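Dally-like, isoform A (Drosophila melanogaster, PDB 6XTZ) binds Wnt and Hedgehog proteins, probably as a GPI-linked cell-surface heparan sulfate proteoglycan, and shields the Wnt lipid to enable signalling at a distance. Local coordinates at residues Y119-L124 and D144-T149; T149-M154 and K180-V185. The protein carries 5 engineered substitutions. All coordinates share one frame; numbering follows the deposited sequence.

Interaction 1 of 2, residues Y119-L124 and D144-T149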
loop_
_atom_site.group_PDB
_atom_site.type_symbol
_atom_site.label_atom_id
_atom_site.label_comp_id
_atom_site.label_asym_id
_atom_site.label_seq_id
_atom_site.Cartn_x
_atom_site.Cartn_y
_atom_site.Cartn_z
ATOM N N TYR A 119 -7.859 -37.733 3.417
ATOM C CA TYR A 119 -8.894 -36.723 3.607
ATOM C C TYR A 119 -8.547 -35.757 4.733
ATOM O O TYR A 119 -8.925 -34.583 4.674
ATOM C CB TYR A 119 -10.240 -37.398 3.878
ATOM C CG TYR A 119 -10.340 -38.073 5.231
ATOM C CD1 TYR A 119 -9.852 -39.359 5.431
ATOM C CD2 TYR A 119 -10.935 -37.426 6.307
ATOM C CE1 TYR A 119 -9.948 -39.978 6.667
ATOM C CE2 TYR A 119 -11.033 -38.035 7.544
ATOM C CZ TYR A 119 -10.539 -39.308 7.718
ATOM O OH TYR A 119 -10.640 -39.911 8.949
ATOM N N VAL A 120 -7.835 -36.225 5.761
ATOM C CA VAL A 120 -7.427 -35.333 6.843
ATOM C C VAL A 120 -6.499 -34.249 6.311
ATOM O O VAL A 120 -6.544 -33.095 6.754
ATOM C CB VAL A 120 -6.768 -36.132 7.983
ATOM C CG1 VAL A 120 -6.435 -35.215 9.150
ATOM C CG2 VAL A 120 -7.673 -37.267 8.434
ATOM N N PHE A 121 -5.655 -34.600 5.340
ATOM C CA PHE A 121 -4.711 -33.637 4.785
ATOM C C PHE A 121 -5.366 -32.753 3.729
ATOM O O PHE A 121 -5.053 -31.561 3.638
ATOM C CB PHE A 121 -3.500 -34.367 4.206
ATOM C CG PHE A 121 -2.690 -35.104 5.236
ATOM C CD1 PHE A 121 -3.032 -36.392 5.619
ATOM C CD2 PHE A 121 -1.587 -34.508 5.822
ATOM C CE1 PHE A 121 -2.289 -37.071 6.565
ATOM C CE2 PHE A 121 -0.837 -35.182 6.768
ATOM C CZ PHE A 121 -1.189 -36.465 7.141
ATOM N N SER A 122 -6.272 -33.313 2.924
ATOM C CA SER A 122 -6.959 -32.499 1.927
ATOM C C SER A 122 -7.907 -31.501 2.578
ATOM O O SER A 122 -8.066 -30.384 2.076
ATOM C CB SER A 122 -7.715 -33.388 0.938
ATOM O OG SER A 122 -8.803 -34.046 1.563
ATOM N N ASP A 123 -8.539 -31.878 3.694
ATOM C CA ASP A 123 -9.389 -30.934 4.412
ATOM C C ASP A 123 -8.573 -29.778 4.975
ATOM O O ASP A 123 -9.045 -28.635 5.004
ATOM C CB ASP A 123 -10.148 -31.647 5.531
ATOM C CG ASP A 123 -11.181 -32.623 5.007
ATOM O OD1 ASP A 123 -11.628 -32.456 3.854
ATOM O OD2 ASP A 123 -11.547 -33.559 5.751
ATOM N N LEU A 124 -7.350 -30.054 5.431
ATOM C CA LEU A 124 -6.489 -28.984 5.923
ATOM C C LEU A 124 -6.087 -28.042 4.797
ATOM O O LEU A 124 -6.103 -26.818 4.971
ATOM C CB LEU A 124 -5.251 -29.571 6.600
ATOM C CG LEU A 124 -4.201 -28.561 7.068
ATOM C CD1 LEU A 124 -4.805 -27.556 8.043
ATOM C CD2 LEU A 124 -3.014 -29.277 7.700
ATOM N N ASP A 144 -5.007 -27.017 15.173
ATOM C CA ASP A 144 -5.137 -27.825 16.381
ATOM C C ASP A 144 -6.080 -29.001 16.164
ATOM O O ASP A 144 -5.814 -30.112 16.636
ATOM C CB ASP A 144 -5.612 -26.957 17.547
ATOM C CG ASP A 144 -4.578 -25.932 17.971
ATOM O OD1 ASP A 144 -3.378 -26.150 17.700
ATOM O OD2 ASP A 144 -4.962 -24.909 18.577
ATOM N N LYS A 145 -7.190 -28.778 15.455
ATOM C CA LYS A 145 -8.090 -29.880 15.136
ATOM C C LYS A 145 -7.447 -30.863 14.168
ATOM O O LYS A 145 -7.785 -32.052 14.177
ATOM C CB LYS A 145 -9.401 -29.345 14.556
ATOM C CG LYS A 145 -10.218 -28.509 15.529
ATOM C CD LYS A 145 -11.565 -28.133 14.937
ATOM C CE LYS A 145 -12.417 -27.377 15.944
ATOM N NZ LYS A 145 -13.745 -27.004 15.380
ATOM N N PHE A 146 -6.524 -30.386 13.331
ATOM C CA PHE A 146 -5.810 -31.275 12.420
ATOM C C PHE A 146 -4.951 -32.271 13.189
ATOM O O PHE A 146 -5.013 -33.481 12.945
ATOM C CB PHE A 146 -4.958 -30.447 11.458
ATOM C CG PHE A 146 -4.017 -31.260 10.619
ATOM C CD1 PHE A 146 -4.491 -32.034 9.572
ATOM C CD2 PHE A 146 -2.654 -31.230 10.860
ATOM C CE1 PHE A 146 -3.623 -32.776 8.792
ATOM C CE2 PHE A 146 -1.781 -31.969 10.084
ATOM C CZ PHE A 146 -2.267 -32.744 9.049
ATOM N N PHE A 147 -4.144 -31.780 14.131
ATOM C CA PHE A 147 -3.289 -32.677 14.898
ATOM C C PHE A 147 -4.086 -33.491 15.908
ATOM O O PHE A 147 -3.697 -34.617 16.234
ATOM C CB PHE A 147 -2.184 -31.887 15.598
ATOM C CG PHE A 147 -1.120 -31.387 14.666
ATOM C CD1 PHE A 147 -0.183 -32.259 14.135
ATOM C CD2 PHE A 147 -1.054 -30.048 14.319
ATOM C CE1 PHE A 147 0.799 -31.805 13.276
ATOM C CE2 PHE A 147 -0.076 -29.588 13.459
ATOM C CZ PHE A 147 0.851 -30.466 12.936
ATOM N N ASN A 148 -5.198 -32.946 16.409
ATOM C CA ASN A 148 -6.056 -33.717 17.303
ATOM C C ASN A 148 -6.589 -34.963 16.607
ATOM O O ASN A 148 -6.622 -36.048 17.200
ATOM C CB ASN A 148 -7.211 -32.850 17.807
ATOM C CG ASN A 148 -8.124 -33.595 18.762
ATOM O OD1 ASN A 148 -9.092 -34.232 18.346
ATOM N ND2 ASN A 148 -7.819 -33.517 20.052
ATOM N N THR A 149 -7.009 -34.824 15.347
ATOM C CA THR A 149 -7.429 -35.989 14.574
ATOM C C THR A 149 -6.272 -36.960 14.382
ATOM O O THR A 149 -6.451 -38.179 14.482
ATOM C CB THR A 149 -7.995 -35.546 13.225
ATOM O OG1 THR A 149 -9.133 -34.702 13.438
ATOM C CG2 THR A 149 -8.414 -36.747 12.395
#
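The ring of Phe146 reaches across from one helix to its antiparallel neighbour, where Val120, Phe121 and Leu124 meet it. The axes of the two short segments are almost exactly antiparallel and 10.6 Å apart, so one aromatic side chain can bridge much of the separation. The bond to CB heads for residues 119-124, and CG then stands anti to the backbone N (chi1 171°). The ring then lies beneath Leu124: CD2 of Leu124 stands 3.5 Å from the centroid of the Phe146 ring and only 4° off its normal, a CH-pi contact over the centre. Along the rim, CD1 and CE1 pass the backbone oxygen of Val120, with Val120 O 3.6 Å from Phe146 CE1 and near the ring plane. CE1 also meets the valine's CG1 branch. Further out, CZ of Phe146 comes to 3.6 Å from CE2 of Phe121. The two rings form an offset edge-to-face pair, planes at 77° and centroids 5.4 Å apart, in which Phe146 supplies the edge and Phe121 the face. One turn on, CG2 of Thr149 meets CG2 of Val120 tip to tip at 4.1 Å, while Thr149 OG1 bonds back to Lys145 O within its own helix. Phe146 also touches the bound O-palmitoleoyl serine, so this interface forms part of the lipid pocket. An alanine at Phe146 would probably leave Leu124 CD2 without the ring beneath it, take from Phe121 the edge that meets its face, and open a gap beside the lipid. Across the helices the chemistry is almost wholly apolar; Val120 O is the exception, and the weakly positive hydrogens of the ring edge probably suit it.

Interaction 2 of 2, residues T149-M154 and K180-V185; sequences TLYQKM and KPFGDV
An aromatic-proline contact joins Tyr151 of helix 139-158 to Pro181 and Phe182, in the loop that leads into helix 185-216. The evidence is a ring met in two ways. Over one face of Tyr151 lies Pro181, whose CD is 3.5 Å from the ring centroid and 10° off the normal, a CH-pi contact over the centre; CG of the same proline sits above Tyr151 CG and CD1. At its edge the tyrosine turns CE1 onto the face of Phe182, 3.5 Å from CD2 of that ring, giving an edge-to-face pair with planes at 72°. Phe182 is itself met at its rim by Met154, whose CG lies in the ring plane, 4.0 Å from Phe182 CE1. The polar end of Tyr151 is served by one water, 2.7 Å from Tyr151 OH. That water accepts from Phe182 N at 2.8 Å and donates to Gly183 O at 2.9 Å. Two overlapping turns shape the loop, type I over 180-183 and type II' over 182-185; Gly183 takes backbone angles in the latter that call for glycine. Behind the loop, Pro181 and Phe182 also pack on Ile314 and Ala303 of helix 296-322. Direct contact between helix and loop is therefore apolar, and the polar link runs through water, which ties the tyrosine hydroxyl to the backbone of both turns.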
loop_
_atom_site.group_PDB
_atom_site.type_symbol
_atom_site.label_atom_id
_atom_site.label_comp_id
_atom_site.label_asym_id
_atom_site.label_seq_id
_atom_site.Cartn_x
_atom_site.Cartn_y
_atom_site.Cartn_z
ATOM N N THR A 149 -7.009 -34.824 15.347
ATOM C CA THR A 149 -7.429 -35.989 14.574
ATOM C C THR A 149 -6.272 -36.960 14.382
ATOM O O THR A 149 -6.451 -38.179 14.482
ATOM C CB THR A 149 -7.995 -35.546 13.225
ATOM O OG1 THR A 149 -9.133 -34.702 13.438
ATOM C CG2 THR A 149 -8.414 -36.747 12.395
ATOM N N LEU A 150 -5.072 -36.437 14.117
ATOM C CA LEU A 150 -3.896 -37.297 14.030
ATOM C C LEU A 150 -3.589 -37.950 15.372
ATOM O O LEU A 150 -3.159 -39.109 15.422
ATOM C CB LEU A 150 -2.692 -36.494 13.536
ATOM C CG LEU A 150 -2.362 -36.561 12.042
ATOM C CD1 LEU A 150 -3.586 -36.262 11.195
ATOM C CD2 LEU A 150 -1.231 -35.603 11.705
ATOM N N TYR A 151 -3.800 -37.222 16.472
ATOM C CA TYR A 151 -3.589 -37.802 17.794
ATOM C C TYR A 151 -4.520 -38.984 18.029
ATOM O O TYR A 151 -4.124 -39.987 18.634
ATOM C CB TYR A 151 -3.793 -36.742 18.879
ATOM C CG TYR A 151 -2.765 -35.630 18.894
ATOM C CD1 TYR A 151 -1.558 -35.755 18.217
ATOM C CD2 TYR A 151 -3.004 -34.453 19.592
ATOM C CE1 TYR A 151 -0.621 -34.737 18.234
ATOM C CE2 TYR A 151 -2.076 -33.432 19.616
ATOM C CZ TYR A 151 -0.885 -33.578 18.935
ATOM O OH TYR A 151 0.041 -32.559 18.958
ATOM N N GLN A 152 -5.764 -38.883 17.556
ATOM C CA GLN A 152 -6.725 -39.964 17.745
ATOM C C GLN A 152 -6.355 -41.180 16.907
ATOM O O GLN A 152 -6.353 -42.313 17.404
ATOM C CB GLN A 152 -8.132 -39.479 17.399
ATOM C CG GLN A 152 -8.614 -38.312 18.241
ATOM C CD GLN A 152 -10.011 -37.865 17.866
ATOM O OE1 GLN A 152 -10.930 -38.677 17.765
ATOM N NE2 GLN A 152 -10.177 -36.566 17.649
ATOM N N LYS A 153 -6.044 -40.965 15.625
ATOM C CA LYS A 153 -5.689 -42.081 14.754
ATOM C C LYS A 153 -4.392 -42.743 15.200
ATOM O O LYS A 153 -4.260 -43.972 15.138
ATOM C CB LYS A 153 -5.581 -41.604 13.307
ATOM C CG LYS A 153 -6.923 -41.424 12.627
ATOM C CD LYS A 153 -6.775 -40.818 11.244
ATOM C CE LYS A 153 -8.038 -41.029 10.433
ATOM N NZ LYS A 153 -9.257 -40.679 11.208
ATOM N N MET A 154 -3.422 -41.947 15.655
ATOM C CA MET A 154 -2.172 -42.514 16.145
ATOM C C MET A 154 -2.374 -43.331 17.413
ATOM O O MET A 154 -1.533 -44.178 17.732
ATOM C CB MET A 154 -1.154 -41.402 16.397
ATOM C CG MET A 154 0.283 -41.810 16.128
ATOM S SD MET A 154 0.573 -42.184 14.388
ATOM C CE MET A 154 2.295 -42.678 14.437
ATOM N N LYS A 180 0.541 -34.066 24.492
ATOM C CA LYS A 180 1.479 -33.726 23.422
ATOM C C LYS A 180 2.178 -34.994 22.947
ATOM O O LYS A 180 3.354 -35.223 23.252
ATOM C CB LYS A 180 2.493 -32.685 23.896
ATOM C CG LYS A 180 1.868 -31.395 24.403
ATOM C CD LYS A 180 1.026 -30.728 23.325
ATOM C CE LYS A 180 0.352 -29.469 23.849
ATOM N NZ LYS A 180 -0.603 -28.899 22.861
ATOM N N PRO A 181 1.480 -35.838 22.182
ATOM C CA PRO A 181 2.073 -37.127 21.784
ATOM C C PRO A 181 3.313 -36.989 20.919
ATOM O O PRO A 181 4.211 -37.837 21.002
ATOM C CB PRO A 181 0.933 -37.821 21.020
ATOM C CG PRO A 181 -0.312 -37.073 21.386
ATOM C CD PRO A 181 0.116 -35.670 21.654
ATOM N N PHE A 182 3.393 -35.950 20.089
ATOM C CA PHE A 182 4.526 -35.745 19.198
ATOM C C PHE A 182 5.538 -34.749 19.751
ATOM O O PHE A 182 6.423 -34.308 19.013
ATOM C CB PHE A 182 4.042 -35.271 17.825
ATOM C CG PHE A 182 3.055 -36.196 17.169
ATOM C CD1 PHE A 182 3.086 -37.559 17.415
ATOM C CD2 PHE A 182 2.094 -35.698 16.302
ATOM C CE1 PHE A 182 2.177 -38.406 16.811
ATOM C CE2 PHE A 182 1.182 -36.542 15.694
ATOM C CZ PHE A 182 1.224 -37.898 15.949
ATOM N N GLY A 183 5.432 -34.389 21.027
ATOM C CA GLY A 183 6.269 -33.341 21.575
ATOM C C GLY A 183 5.773 -31.964 21.183
ATOM O O GLY A 183 4.561 -31.738 21.106
ATOM N N ASP A 184 6.696 -31.037 20.927
ATOM C CA ASP A 184 6.355 -29.674 20.541
ATOM C C ASP A 184 6.380 -29.464 19.031
ATOM O O ASP A 184 6.254 -28.325 18.571
ATOM C CB ASP A 184 7.300 -28.682 21.226
ATOM C CG ASP A 184 8.763 -28.941 20.904
ATOM O OD1 ASP A 184 9.057 -29.856 20.107
ATOM O OD2 ASP A 184 9.626 -28.225 21.453
ATOM N N VAL A 185 6.546 -30.537 18.253
ATOM C CA VAL A 185 6.619 -30.395 16.795
ATOM C C VAL A 185 5.308 -29.885 16.207
ATOM O O VAL A 185 5.357 -28.960 15.369
ATOM C CB VAL A 185 7.082 -31.716 16.162
ATOM C CG1 VAL A 185 7.045 -31.629 14.644
ATOM C CG2 VAL A 185 8.480 -32.071 16.645
HETATM O O HOH W 1 2.414 -33.330 20.066
#

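How the interactions relate
Interactions 1 and 2 use successive parts of helix 139-158, share Thr149 and have centres 11 Å apart. They also touch directly. Tyr119 OH of interaction 1 lies 2.8 Å from Lys153 NZ of interaction 2, a probable hydrogen bond, and Val120 CG1 packs 3.7 Å from Leu150 CD1. Helix 139-158 is thus held by helix 118-134 at one part of its surface and by the 180-185 loop at another. Their relation to the bound O-palmitoleoyl serine differs: the Phe146 side chain comes within about 4 Å of the lipid and belongs to its pocket, whereas in interaction 2 the Leu150 side chain stays about 6 Å away, consistent with a place just behind the residues that line the pocket.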